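Long-range contacts in polar amino acid ABC uptake transporter substrate binding protein (Streptococcus thermophilus LMG 18311, PDB 3HV1), which probably captures polar amino acids outside the cell and delivers them to a membrane-embedded ABC importer: residues A[110-115]-A[199-204]; A[25-30]-A[62-67]; A[44-49]-A[245-250]. All blocks are in the same frame, centred on the assembly; numbering follows the deposited sequence.

Interaction 1 of 3, residues A[110-115]-A[199-204]; sequences VLVTKK and YNVMPA
Val110 to Lys114 and Tyr199 to Pro203 form an antiparallel strand pair in the sheet of one lobe of the two-lobed solute-binding fold, with segment directions 162° apart. Leu111 with Met202 and Thr113 with Asn200 are the hydrogen-bonded pairs, each closed by two backbone bonds. The shortest joins Leu111 N to Met202 O at 2.7 Å, while the return bond from Met202 N to Leu111 O is almost perfectly straight (179°). From Val112, which faces Val201 in the non-hydrogen-bonded pair between them, the CA-H approaches Asn200 O at 3.3 Å.

On the face bearing Leu111, Thr113 and Met202, the last residue, a selenomethionine, bends at its selenium (chi3 -86°). This brings CE alongside the leucine tip, 3.5 Å from Leu111 CD2, with Thr113 CG2 also in contact. Thr113 OG1 bonds to Ile119 O. On the other face Val201 CG1 meets Val110 CG2 at 3.7 Å, against helix 183-192. At the strand end, Tyr199 CD1 packs on Val112 CG1 at 3.9 Å and Tyr199 CE1 on Lys114 CG at 3.8 Å, with Thr113 O at the ring edge. Asn172 receives both polar ends, its OD1 pairing with Tyr199 OH and its O with Lys114 NZ.

The backbone bonds thus fix the register, whereas nonpolar contacts add to the grip on both faces and the tyrosine and lysine tips tie the strands to helix 164-173.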
ATOM      1  N   VAL A 110     -10.079  18.627  -1.059  1.00 18.22           N
ATOM      2  CA  VAL A 110      -9.803  19.158  -2.387  1.00 17.55           C
ATOM      3  C   VAL A 110     -10.184  20.626  -2.385  1.00 18.56           C
ATOM      4  O   VAL A 110     -11.084  21.037  -1.647  1.00 17.06           O
ATOM      5  CB  VAL A 110     -10.620  18.449  -3.491  1.00 16.70           C
ATOM      6  CG1 VAL A 110     -10.155  16.996  -3.626  1.00 15.85           C
ATOM      7  CG2 VAL A 110     -12.111  18.525  -3.180  1.00 16.55           C
ATOM      8  N   LEU A 111      -9.467  21.417  -3.176  1.00 19.48           N
ATOM      9  CA  LEU A 111      -9.761  22.837  -3.300  1.00 18.24           C
ATOM     10  C   LEU A 111     -10.622  22.942  -4.551  1.00 18.33           C
ATOM     11  O   LEU A 111     -10.232  22.472  -5.621  1.00 20.18           O
ATOM     12  CB  LEU A 111      -8.478  23.651  -3.494  1.00 18.02           C
ATOM     13  CG  LEU A 111      -8.709  25.105  -3.918  1.00 18.95           C
ATOM     14  CD1 LEU A 111      -9.316  25.898  -2.766  1.00 17.74           C
ATOM     15  CD2 LEU A 111      -7.398  25.727  -4.365  1.00 21.85           C
ATOM     16  N   VAL A 112     -11.792  23.548  -4.421  1.00 17.62           N
ATOM     17  CA  VAL A 112     -12.689  23.684  -5.557  1.00 18.43           C
ATOM     18  C   VAL A 112     -12.824  25.140  -5.970  1.00 18.36           C
ATOM     19  O   VAL A 112     -13.042  26.019  -5.136  1.00 16.11           O
ATOM     20  CB  VAL A 112     -14.089  23.136  -5.217  1.00 16.02           C
ATOM     21  CG1 VAL A 112     -15.034  23.307  -6.406  1.00 20.60           C
ATOM     22  CG2 VAL A 112     -13.974  21.680  -4.810  1.00 18.80           C
ATOM     23  N   THR A 113     -12.669  25.394  -7.260  1.00 15.93           N
ATOM     24  CA  THR A 113     -12.815  26.747  -7.752  1.00 17.25           C
ATOM     25  C   THR A 113     -13.526  26.645  -9.080  1.00 17.97           C
ATOM     26  O   THR A 113     -13.533  25.584  -9.706  1.00 16.07           O
ATOM     27  CB  THR A 113     -11.459  27.451  -7.978  1.00 17.92           C
ATOM     28  OG1 THR A 113     -10.753  26.793  -9.037  1.00 19.08           O
ATOM     29  CG2 THR A 113     -10.626  27.436  -6.708  1.00 16.62           C
ATOM     30  N   LYS A 114     -14.155  27.737  -9.498  1.00 16.35           N
ATOM     31  CA  LYS A 114     -14.832  27.734 -10.784  1.00 16.56           C
ATOM     32  C   LYS A 114     -13.731  27.835 -11.831  1.00 16.92           C
ATOM     33  O   LYS A 114     -12.743  28.539 -11.621  1.00 16.77           O
ATOM     34  CB  LYS A 114     -15.768  28.937 -10.912  1.00 17.14           C
ATOM     35  CG  LYS A 114     -16.911  28.967  -9.919  1.00 21.59           C
ATOM     36  CD  LYS A 114     -18.036  29.882 -10.400  1.00 23.41           C
ATOM     37  CE  LYS A 114     -17.588  31.336 -10.546  1.00 24.61           C
ATOM     38  NZ  LYS A 114     -18.699  32.188 -11.076  1.00 25.73           N
ATOM     39  N   LYS A 115     -13.881  27.132 -12.948  1.00 17.72           N
ATOM     40  CA  LYS A 115     -12.870  27.211 -13.992  1.00 18.08           C
ATOM     41  C   LYS A 115     -12.771  28.648 -14.499  1.00 19.58           C
ATOM     42  O   LYS A 115     -11.703  29.085 -14.931  1.00 17.64           O
ATOM     43  CB  LYS A 115     -13.201  26.267 -15.150  1.00 18.32           C
ATOM     44  CG  LYS A 115     -12.859  24.800 -14.861  1.00 19.64           C
ATOM     45  CD  LYS A 115     -13.119  23.904 -16.068  1.00 20.63           C
ATOM     46  CE  LYS A 115     -12.881  22.423 -15.744  1.00 23.51           C
ATOM     47  NZ  LYS A 115     -11.465  22.152 -15.373  1.00 26.20           N
ATOM     48  N   TYR A 199     -15.704  23.243 -12.969  1.00 17.03           N
ATOM     49  CA  TYR A 199     -14.867  23.482 -11.787  1.00 15.91           C
ATOM     50  C   TYR A 199     -13.529  22.775 -11.806  1.00 17.26           C
ATOM     51  O   TYR A 199     -13.382  21.716 -12.414  1.00 19.65           O
ATOM     52  CB  TYR A 199     -15.580  22.992 -10.524  1.00 16.48           C
ATOM     53  CG  TYR A 199     -16.898  23.648 -10.275  1.00 15.34           C
ATOM     54  CD1 TYR A 199     -16.990  24.773  -9.456  1.00 15.34           C
ATOM     55  CD2 TYR A 199     -18.056  23.170 -10.892  1.00 13.70           C
ATOM     56  CE1 TYR A 199     -18.204  25.410  -9.260  1.00 17.33           C
ATOM     57  CE2 TYR A 199     -19.272  23.798 -10.705  1.00 17.62           C
ATOM     58  CZ  TYR A 199     -19.339  24.919  -9.886  1.00 17.34           C
ATOM     59  OH  TYR A 199     -20.542  25.548  -9.701  1.00 20.46           O
ATOM     60  N   ASN A 200     -12.564  23.367 -11.108  1.00 17.40           N
ATOM     61  CA  ASN A 200     -11.242  22.767 -10.935  1.00 17.01           C
ATOM     62  C   ASN A 200     -11.381  22.128  -9.549  1.00 18.36           C
ATOM     63  O   ASN A 200     -11.688  22.826  -8.587  1.00 18.69           O
ATOM     64  CB  ASN A 200     -10.146  23.832 -10.841  1.00 16.73           C
ATOM     65  CG  ASN A 200      -9.924  24.569 -12.142  1.00 15.00           C
ATOM     66  OD1 ASN A 200      -9.774  25.791 -12.155  1.00 21.84           O
ATOM     67  ND2 ASN A 200      -9.891  23.836 -13.238  1.00 15.63           N
ATOM     68  N   VAL A 201     -11.190  20.819  -9.459  1.00 15.93           N
ATOM     69  CA  VAL A 201     -11.272  20.115  -8.186  1.00 16.54           C
ATOM     70  C   VAL A 201      -9.882  19.547  -8.027  1.00 18.36           C
ATOM     71  O   VAL A 201      -9.529  18.545  -8.657  1.00 18.07           O
ATOM     72  CB  VAL A 201     -12.292  18.985  -8.243  1.00 16.35           C
ATOM     73  CG1 VAL A 201     -12.449  18.362  -6.859  1.00 18.22           C
ATOM     74  CG2 VAL A 201     -13.615  19.525  -8.771  1.00 17.18           C
HETATM   75  N   MSE A 202      -9.101  20.210  -7.187  1.00 17.01           N
HETATM   76  CA  MSE A 202      -7.707  19.872  -6.986  1.00 19.81           C
HETATM   77  C   MSE A 202      -7.329  19.366  -5.603  1.00 19.55           C
HETATM   78  O   MSE A 202      -7.823  19.872  -4.597  1.00 20.50           O
HETATM   79  CB  MSE A 202      -6.870  21.123  -7.285  1.00 22.48           C
HETATM   80  CG  MSE A 202      -7.335  21.901  -8.527  1.00 25.94           C
HETATM   81 SE   MSE A 202      -6.768  23.724  -8.647  1.00 37.23          SE
HETATM   82  CE  MSE A 202      -8.143  24.569  -7.635  1.00 25.31           C
ATOM     83  N   PRO A 203      -6.440  18.354  -5.542  1.00 20.05           N
ATOM     84  CA  PRO A 203      -6.010  17.830  -4.242  1.00 20.25           C
ATOM     85  C   PRO A 203      -5.398  19.031  -3.528  1.00 20.33           C
ATOM     86  O   PRO A 203      -4.564  19.748  -4.094  1.00 21.44           O
ATOM     87  CB  PRO A 203      -4.979  16.773  -4.622  1.00 21.70           C
ATOM     88  CG  PRO A 203      -5.512  16.247  -5.920  1.00 21.44           C
ATOM     89  CD  PRO A 203      -5.917  17.525  -6.642  1.00 19.05           C
ATOM     90  N   ALA A 204      -5.834  19.252  -2.296  1.00 19.48           N
ATOM     91  CA  ALA A 204      -5.398  20.398  -1.514  1.00 21.49           C
ATOM     92  C   ALA A 204      -3.972  20.327  -0.984  1.00 24.33           C
ATOM     93  O   ALA A 204      -3.271  21.339  -0.938  1.00 23.99           O
ATOM     94  CB  ALA A 204      -6.377  20.621  -0.359  1.00 22.81           C
TER

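Interaction 2 of 3, residues A[25-30]-A[62-67]; sequences IGFDAT and VEWQAI
Phe27 and Trp64 meet in an offset edge-to-face pair, the indole turning its edge toward the phenyl face. Their planes stand 89° apart, and the Phe27 ring centroid lies 5.8 Å from that of the six-membered ring of Trp64. Phe27 reaches this position because CG sits between the backbone N and the carbonyl carbon (chi1 71°), which swings the ring across the neighbouring strand until CE2 is 3.3 Å from Ala66 N.

Ile25 lies alongside the indole, pointing the same way. Its CB stands over one face, 4.1 Å from the six-membered ring centroid, a CH-pi contact, and Ile25 CG2 closes to 3.4 Å from Trp64 CZ3. Val62 CG1 covers the rim of that same face and presses tightly on Ile25 CD1 at 3.5 Å.

In the backbone the strands run parallel: Ile25 N bonds to Glu63 O, Gln65 N to Ile25 O, Phe27 N to Gln65 O and Ile67 N to Phe27 O. Past the last of these a water spans Ala29 N and Ile67 O.

Trp64 packs on Ile48 and Ala51 of helix 46-56, and its NE1 bonds to Asn52 OD1. Strand 43-44 adds Tyr43 edge-to-face with Phe27, and strand 83-84 pairs with the far side of strand 22-27.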
ATOM      1  N   ILE A  25     -23.494  -7.171   4.747  1.00 20.44           N
ATOM      2  CA  ILE A  25     -22.594  -6.040   4.896  1.00 18.87           C
ATOM      3  C   ILE A  25     -23.234  -4.926   5.706  1.00 19.51           C
ATOM      4  O   ILE A  25     -24.371  -4.520   5.447  1.00 22.39           O
ATOM      5  CB  ILE A  25     -22.181  -5.492   3.507  1.00 18.42           C
ATOM      6  CG1 ILE A  25     -21.611  -6.643   2.665  1.00 18.36           C
ATOM      7  CG2 ILE A  25     -21.158  -4.363   3.675  1.00 14.84           C
ATOM      8  CD1 ILE A  25     -21.160  -6.234   1.269  1.00 17.39           C
ATOM      9  N   GLY A  26     -22.496  -4.444   6.698  1.00 19.95           N
ATOM     10  CA  GLY A  26     -23.002  -3.383   7.544  1.00 20.98           C
ATOM     11  C   GLY A  26     -22.538  -2.019   7.084  1.00 21.10           C
ATOM     12  O   GLY A  26     -21.401  -1.861   6.642  1.00 21.21           O
ATOM     13  N   PHE A  27     -23.415  -1.031   7.199  1.00 20.42           N
ATOM     14  CA  PHE A  27     -23.087   0.328   6.792  1.00 23.12           C
ATOM     15  C   PHE A  27     -23.835   1.348   7.632  1.00 23.70           C
ATOM     16  O   PHE A  27     -24.832   1.027   8.269  1.00 23.93           O
ATOM     17  CB  PHE A  27     -23.444   0.537   5.318  1.00 20.35           C
ATOM     18  CG  PHE A  27     -24.927   0.588   5.048  1.00 22.81           C
ATOM     19  CD1 PHE A  27     -25.536   1.780   4.667  1.00 20.07           C
ATOM     20  CD2 PHE A  27     -25.714  -0.551   5.179  1.00 21.42           C
ATOM     21  CE1 PHE A  27     -26.904   1.838   4.422  1.00 21.17           C
ATOM     22  CE2 PHE A  27     -27.078  -0.505   4.939  1.00 21.07           C
ATOM     23  CZ  PHE A  27     -27.676   0.694   4.560  1.00 21.56           C
ATOM     24  N   ASP A  28     -23.330   2.576   7.622  1.00 24.42           N
ATOM     25  CA  ASP A  28     -23.940   3.690   8.338  1.00 24.38           C
ATOM     26  C   ASP A  28     -24.960   4.293   7.365  1.00 24.50           C
ATOM     27  O   ASP A  28     -24.577   4.887   6.360  1.00 23.68           O
ATOM     28  CB  ASP A  28     -22.853   4.714   8.681  1.00 25.47           C
ATOM     29  CG  ASP A  28     -23.392   5.934   9.404  1.00 28.57           C
ATOM     30  OD1 ASP A  28     -24.598   6.229   9.279  1.00 25.80           O
ATOM     31  OD2 ASP A  28     -22.590   6.611  10.082  1.00 30.64           O
ATOM     32  N   ALA A  29     -26.249   4.140   7.665  1.00 24.01           N
ATOM     33  CA  ALA A  29     -27.327   4.639   6.799  1.00 23.19           C
ATOM     34  C   ALA A  29     -27.356   6.139   6.524  1.00 21.63           C
ATOM     35  O   ALA A  29     -28.165   6.607   5.728  1.00 21.55           O
ATOM     36  CB  ALA A  29     -28.677   4.215   7.357  1.00 26.43           C
ATOM     37  N   THR A  30     -26.489   6.896   7.177  1.00 23.67           N
ATOM     38  CA  THR A  30     -26.466   8.339   6.961  1.00 23.78           C
ATOM     39  C   THR A  30     -25.237   8.778   6.171  1.00 24.93           C
ATOM     40  O   THR A  30     -25.092   9.957   5.856  1.00 25.29           O
ATOM     41  CB  THR A  30     -26.423   9.101   8.294  1.00 23.85           C
ATOM     42  OG1 THR A  30     -25.131   8.929   8.889  1.00 22.99           O
ATOM     43  CG2 THR A  30     -27.490   8.577   9.257  1.00 23.70           C
ATOM     44  N   VAL A  62     -26.045  -9.701  -1.807  1.00 20.37           N
ATOM     45  CA  VAL A  62     -25.636  -8.918  -0.655  1.00 19.90           C
ATOM     46  C   VAL A  62     -26.825  -8.474   0.190  1.00 20.78           C
ATOM     47  O   VAL A  62     -27.802  -7.912  -0.320  1.00 21.51           O
ATOM     48  CB  VAL A  62     -24.848  -7.662  -1.091  1.00 20.47           C
ATOM     49  CG1 VAL A  62     -24.354  -6.892   0.141  1.00 18.66           C
ATOM     50  CG2 VAL A  62     -23.671  -8.074  -1.968  1.00 17.49           C
ATOM     51  N   GLU A  63     -26.740  -8.761   1.483  1.00 21.69           N
ATOM     52  CA  GLU A  63     -27.767  -8.359   2.435  1.00 23.88           C
ATOM     53  C   GLU A  63     -27.216  -7.106   3.099  1.00 21.31           C
ATOM     54  O   GLU A  63     -26.274  -7.184   3.881  1.00 20.74           O
ATOM     55  CB  GLU A  63     -27.976  -9.450   3.491  1.00 29.37           C
ATOM     56  CG  GLU A  63     -28.834  -9.013   4.664  1.00 39.09           C
ATOM     57  CD  GLU A  63     -30.310  -9.004   4.344  1.00 44.17           C
ATOM     58  OE1 GLU A  63     -30.878 -10.105   4.161  1.00 47.31           O
ATOM     59  OE2 GLU A  63     -30.902  -7.902   4.274  1.00 48.21           O
ATOM     60  N   TRP A  64     -27.786  -5.952   2.774  1.00 20.47           N
ATOM     61  CA  TRP A  64     -27.319  -4.699   3.346  1.00 21.90           C
ATOM     62  C   TRP A  64     -27.978  -4.412   4.691  1.00 23.93           C
ATOM     63  O   TRP A  64     -29.196  -4.317   4.791  1.00 21.89           O
ATOM     64  CB  TRP A  64     -27.567  -3.557   2.361  1.00 21.37           C
ATOM     65  CG  TRP A  64     -26.600  -3.590   1.193  1.00 21.14           C
ATOM     66  CD1 TRP A  64     -26.832  -4.072  -0.068  1.00 20.55           C
ATOM     67  CD2 TRP A  64     -25.240  -3.143   1.208  1.00 18.18           C
ATOM     68  NE1 TRP A  64     -25.692  -3.945  -0.842  1.00 16.57           N
ATOM     69  CE2 TRP A  64     -24.704  -3.379  -0.082  1.00 17.98           C
ATOM     70  CE3 TRP A  64     -24.420  -2.569   2.186  1.00 18.03           C
ATOM     71  CZ2 TRP A  64     -23.383  -3.059  -0.412  1.00 17.05           C
ATOM     72  CZ3 TRP A  64     -23.101  -2.251   1.855  1.00 19.26           C
ATOM     73  CH2 TRP A  64     -22.600  -2.498   0.564  1.00 19.21           C
ATOM     74  N   GLN A  65     -27.153  -4.271   5.716  1.00 24.23           N
ATOM     75  CA  GLN A  65     -27.641  -4.031   7.064  1.00 25.54           C
ATOM     76  C   GLN A  65     -27.225  -2.674   7.623  1.00 23.77           C
ATOM     77  O   GLN A  65     -26.049  -2.432   7.870  1.00 23.93           O
ATOM     78  CB  GLN A  65     -27.134  -5.143   7.981  1.00 27.51           C
ATOM     79  CG  GLN A  65     -27.610  -5.047   9.417  1.00 33.84           C
ATOM     80  CD  GLN A  65     -29.096  -5.278   9.540  1.00 36.27           C
ATOM     81  OE1 GLN A  65     -29.603  -6.349   9.196  1.00 35.62           O
ATOM     82  NE2 GLN A  65     -29.809  -4.271  10.028  1.00 39.09           N
ATOM     83  N   ALA A  66     -28.189  -1.784   7.815  1.00 24.56           N
ATOM     84  CA  ALA A  66     -27.877  -0.478   8.391  1.00 26.25           C
ATOM     85  C   ALA A  66     -27.549  -0.777   9.849  1.00 26.36           C
ATOM     86  O   ALA A  66     -28.306  -1.475  10.517  1.00 28.07           O
ATOM     87  CB  ALA A  66     -29.089   0.457   8.288  1.00 24.33           C
ATOM     88  N   ILE A  67     -26.427  -0.269  10.346  1.00 26.77           N
ATOM     89  CA  ILE A  67     -26.042  -0.541  11.726  1.00 28.36           C
ATOM     90  C   ILE A  67     -25.708   0.716  12.520  1.00 30.51           C
ATOM     91  O   ILE A  67     -25.571   1.800  11.960  1.00 29.96           O
ATOM     92  CB  ILE A  67     -24.794  -1.439  11.791  1.00 25.21           C
ATOM     93  CG1 ILE A  67     -23.600  -0.702  11.164  1.00 26.44           C
ATOM     94  CG2 ILE A  67     -25.051  -2.755  11.071  1.00 26.63           C
ATOM     95  CD1 ILE A  67     -22.271  -1.435  11.286  1.00 23.60           C
TER
HETATM   96  O   HOH W   1     -27.275   3.250  10.037  1.00 28.98           O

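Interaction 3 of 3, residues A[44-49]-A[245-250]; sequences IGFDID and KWFGED
Asp49 OD2 is gripped by two donors from the end of helix 238-247. Lys245 NZ forms a salt bridge at 2.8 Å, using the syn lone pair of OD2, and the lysine chain runs extended to get there. Trp246 NE1 donates at 2.9 Å along a nearly straight bond (171°). The acceptor lies in the indole plane, but the donor stands 49° out of the carboxylate plane, so the two bonds approach the oxygen from distinct directions. The adjacent ammonium would probably stabilise the aspartate's negative charge.

The NE1 bond helps to fix the rotation of the indole, and one of its faces is laid on the start of helix 46-56. Phe46 CA stands 3.7 Å from the centroid of the five-membered ring of Trp246, nearly along the ring normal, and Gly45 CA lies 3.7 Å from that of the six-membered ring: two CH-pi contacts. Gly45, the N-cap residue, has backbone angles at which a CB would clash with the preceding carbonyl oxygen. Its O accepts from Asp49 N at 3.0 Å, linking the helix start to the residue whose carboxylate is gripped.

Phe46 CG is anti to the backbone N (chi1 175°), and the ring reaches across to Phe247, whose CE2 comes over its face, 3.6 Å from Phe46 CD1, completing an aromatic cluster with Trp246.

Trp246 also touches Tyr188, and Phe247 touches Asn187, both on helix 183-192. Closing a lobe with early and late parts of the chain, here 196 residues apart, is typical of periplasmic-binding-protein folds, whose second lobe is inserted between them.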
ATOM      1  N   ILE A  44     -28.628   3.255  -1.192  1.00 22.20           N
ATOM      2  CA  ILE A  44     -27.855   3.516  -2.393  1.00 20.36           C
ATOM      3  C   ILE A  44     -26.511   4.136  -2.045  1.00 18.74           C
ATOM      4  O   ILE A  44     -26.308   4.595  -0.928  1.00 19.70           O
ATOM      5  CB  ILE A  44     -28.594   4.495  -3.334  1.00 21.58           C
ATOM      6  CG1 ILE A  44     -28.850   5.816  -2.599  1.00 19.66           C
ATOM      7  CG2 ILE A  44     -29.919   3.884  -3.813  1.00 22.05           C
ATOM      8  CD1 ILE A  44     -29.335   6.924  -3.490  1.00 21.00           C
ATOM      9  N   GLY A  45     -25.588   4.147  -3.001  1.00 17.51           N
ATOM     10  CA  GLY A  45     -24.300   4.755  -2.723  1.00 17.56           C
ATOM     11  C   GLY A  45     -23.183   4.134  -3.529  1.00 16.51           C
ATOM     12  O   GLY A  45     -23.368   3.079  -4.134  1.00 16.30           O
ATOM     13  N   PHE A  46     -22.029   4.787  -3.544  1.00 15.37           N
ATOM     14  CA  PHE A  46     -20.892   4.262  -4.287  1.00 16.26           C
ATOM     15  C   PHE A  46     -20.510   2.875  -3.780  1.00 14.82           C
ATOM     16  O   PHE A  46     -20.334   1.950  -4.569  1.00 16.27           O
ATOM     17  CB  PHE A  46     -19.673   5.185  -4.157  1.00 14.26           C
ATOM     18  CG  PHE A  46     -18.434   4.631  -4.808  1.00 15.75           C
ATOM     19  CD1 PHE A  46     -18.307   4.627  -6.193  1.00 16.48           C
ATOM     20  CD2 PHE A  46     -17.401   4.094  -4.036  1.00 16.27           C
ATOM     21  CE1 PHE A  46     -17.168   4.096  -6.804  1.00 15.57           C
ATOM     22  CE2 PHE A  46     -16.249   3.554  -4.644  1.00 17.20           C
ATOM     23  CZ  PHE A  46     -16.139   3.559  -6.031  1.00 15.68           C
ATOM     24  N   ASP A  47     -20.372   2.738  -2.465  1.00 15.92           N
ATOM     25  CA  ASP A  47     -19.987   1.465  -1.874  1.00 16.28           C
ATOM     26  C   ASP A  47     -21.020   0.372  -2.124  1.00 14.88           C
ATOM     27  O   ASP A  47     -20.664  -0.783  -2.330  1.00 17.40           O
ATOM     28  CB  ASP A  47     -19.728   1.613  -0.369  1.00 17.03           C
ATOM     29  CG  ASP A  47     -18.359   2.166  -0.074  1.00 19.97           C
ATOM     30  OD1 ASP A  47     -17.443   1.938  -0.897  1.00 18.35           O
ATOM     31  OD2 ASP A  47     -18.185   2.812   0.985  1.00 20.86           O
ATOM     32  N   ILE A  48     -22.295   0.738  -2.121  1.00 16.35           N
ATOM     33  CA  ILE A  48     -23.337  -0.234  -2.367  1.00 16.02           C
ATOM     34  C   ILE A  48     -23.202  -0.716  -3.813  1.00 16.91           C
ATOM     35  O   ILE A  48     -23.219  -1.919  -4.073  1.00 15.48           O
ATOM     36  CB  ILE A  48     -24.735   0.385  -2.072  1.00 19.59           C
ATOM     37  CG1 ILE A  48     -24.812   0.696  -0.569  1.00 24.20           C
ATOM     38  CG2 ILE A  48     -25.854  -0.572  -2.477  1.00 19.44           C
ATOM     39  CD1 ILE A  48     -26.161   1.207  -0.080  1.00 28.18           C
ATOM     40  N   ASP A  49     -23.041   0.205  -4.758  1.00 14.56           N
ATOM     41  CA  ASP A  49     -22.878  -0.232  -6.136  1.00 15.20           C
ATOM     42  C   ASP A  49     -21.614  -1.059  -6.302  1.00 15.83           C
ATOM     43  O   ASP A  49     -21.630  -2.085  -6.980  1.00 16.77           O
ATOM     44  CB  ASP A  49     -22.834   0.955  -7.106  1.00 12.11           C
ATOM     45  CG  ASP A  49     -24.222   1.487  -7.425  1.00 17.40           C
ATOM     46  OD1 ASP A  49     -25.214   0.888  -6.951  1.00 18.63           O
ATOM     47  OD2 ASP A  49     -24.318   2.490  -8.148  1.00 17.74           O
ATOM     48  N   LYS A 245     -20.413   7.309 -12.346  1.00 18.09           N
ATOM     49  CA  LYS A 245     -21.785   7.575 -11.930  1.00 17.81           C
ATOM     50  C   LYS A 245     -21.845   8.418 -10.654  1.00 19.32           C
ATOM     51  O   LYS A 245     -22.621   9.380 -10.550  1.00 20.09           O
ATOM     52  CB  LYS A 245     -22.528   6.261 -11.682  1.00 18.28           C
ATOM     53  CG  LYS A 245     -23.866   6.442 -10.975  1.00 22.91           C
ATOM     54  CD  LYS A 245     -24.497   5.100 -10.621  1.00 21.80           C
ATOM     55  CE  LYS A 245     -25.752   5.276  -9.775  1.00 24.63           C
ATOM     56  NZ  LYS A 245     -26.334   3.946  -9.379  1.00 22.94           N
ATOM     57  N   TRP A 246     -21.016   8.059  -9.685  1.00 18.03           N
ATOM     58  CA  TRP A 246     -21.014   8.752  -8.409  1.00 17.54           C
ATOM     59  C   TRP A 246     -20.135   9.987  -8.292  1.00 18.58           C
ATOM     60  O   TRP A 246     -20.537  10.970  -7.666  1.00 17.63           O
ATOM     61  CB  TRP A 246     -20.654   7.758  -7.299  1.00 17.45           C
ATOM     62  CG  TRP A 246     -21.742   6.773  -7.069  1.00 16.07           C
ATOM     63  CD1 TRP A 246     -21.868   5.532  -7.624  1.00 17.74           C
ATOM     64  CD2 TRP A 246     -22.939   7.008  -6.332  1.00 19.40           C
ATOM     65  NE1 TRP A 246     -23.086   4.976  -7.283  1.00 16.92           N
ATOM     66  CE2 TRP A 246     -23.760   5.867  -6.487  1.00 17.23           C
ATOM     67  CE3 TRP A 246     -23.402   8.080  -5.552  1.00 19.02           C
ATOM     68  CZ2 TRP A 246     -25.018   5.770  -5.891  1.00 18.98           C
ATOM     69  CZ3 TRP A 246     -24.651   7.981  -4.960  1.00 21.21           C
ATOM     70  CH2 TRP A 246     -25.447   6.835  -5.131  1.00 19.70           C
ATOM     71  N   PHE A 247     -18.954   9.942  -8.905  1.00 16.89           N
ATOM     72  CA  PHE A 247     -17.995  11.035  -8.799  1.00 16.83           C
ATOM     73  C   PHE A 247     -17.609  11.783 -10.078  1.00 15.09           C
ATOM     74  O   PHE A 247     -16.906  12.781 -10.013  1.00 17.13           O
ATOM     75  CB  PHE A 247     -16.724  10.512  -8.120  1.00 13.89           C
ATOM     76  CG  PHE A 247     -16.983   9.827  -6.804  1.00 16.37           C
ATOM     77  CD1 PHE A 247     -17.553  10.528  -5.741  1.00 14.62           C
ATOM     78  CD2 PHE A 247     -16.685   8.474  -6.633  1.00 15.63           C
ATOM     79  CE1 PHE A 247     -17.828   9.893  -4.526  1.00 16.05           C
ATOM     80  CE2 PHE A 247     -16.957   7.829  -5.419  1.00 18.73           C
ATOM     81  CZ  PHE A 247     -17.529   8.539  -4.365  1.00 16.57           C
ATOM     82  N   GLY A 248     -18.043  11.304 -11.239  1.00 18.82           N
ATOM     83  CA  GLY A 248     -17.698  12.000 -12.471  1.00 18.93           C
ATOM     84  C   GLY A 248     -16.245  11.843 -12.886  1.00 20.78           C
ATOM     85  O   GLY A 248     -15.759  12.548 -13.774  1.00 20.37           O
ATOM     86  N   GLU A 249     -15.543  10.928 -12.229  1.00 21.08           N
ATOM     87  CA  GLU A 249     -14.157  10.646 -12.551  1.00 21.38           C
ATOM     88  C   GLU A 249     -13.791   9.255 -12.035  1.00 21.02           C
ATOM     89  O   GLU A 249     -14.565   8.631 -11.313  1.00 20.74           O
ATOM     90  CB  GLU A 249     -13.220  11.717 -11.966  1.00 26.70           C
ATOM     91  CG  GLU A 249     -12.975  11.667 -10.477  1.00 30.96           C
ATOM     92  CD  GLU A 249     -11.956  12.717 -10.036  1.00 35.05           C
ATOM     93  OE1 GLU A 249     -12.258  13.924 -10.143  1.00 36.62           O
ATOM     94  OE2 GLU A 249     -10.849  12.337  -9.594  1.00 37.88           O
ATOM     95  N   ASP A 250     -12.622   8.773 -12.436  1.00 18.99           N
ATOM     96  CA  ASP A 250     -12.120   7.456 -12.046  1.00 17.33           C
ATOM     97  C   ASP A 250     -11.326   7.568 -10.739  1.00 18.26           C
ATOM     98  O   ASP A 250     -10.224   8.130 -10.715  1.00 16.51           O
ATOM     99  CB  ASP A 250     -11.230   6.920 -13.171  1.00 18.17           C
ATOM    100  CG  ASP A 250     -10.628   5.566 -12.860  1.00 21.96           C
ATOM    101  OD1 ASP A 250     -10.941   4.997 -11.795  1.00 20.94           O
ATOM    102  OD2 ASP A 250      -9.832   5.070 -13.696  1.00 22.60           O
TER

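Interactions 2 and 3 belong to one lobe and interaction 1 to the other. Interactions 1 and 2 lie about 32 Å apart, centre to centre, on opposite sides of the chain's centre, though both reach the same mixed sheet, which runs through both lobes. Both join strands, antiparallel in interaction 1 and parallel in interaction 2, so backbone bonds carry them. Interaction 3 joins two helix ends without backbone-to-backbone hydrogen bonds, relying on a salt bridge, an indole N-H bond and CH-pi packing. Its centre is about 9 Å from that of the chain, and four of its seven touching residues are buried, against six of twelve in interaction 1 and three of eleven in interaction 2, which it touches through helix 46-56.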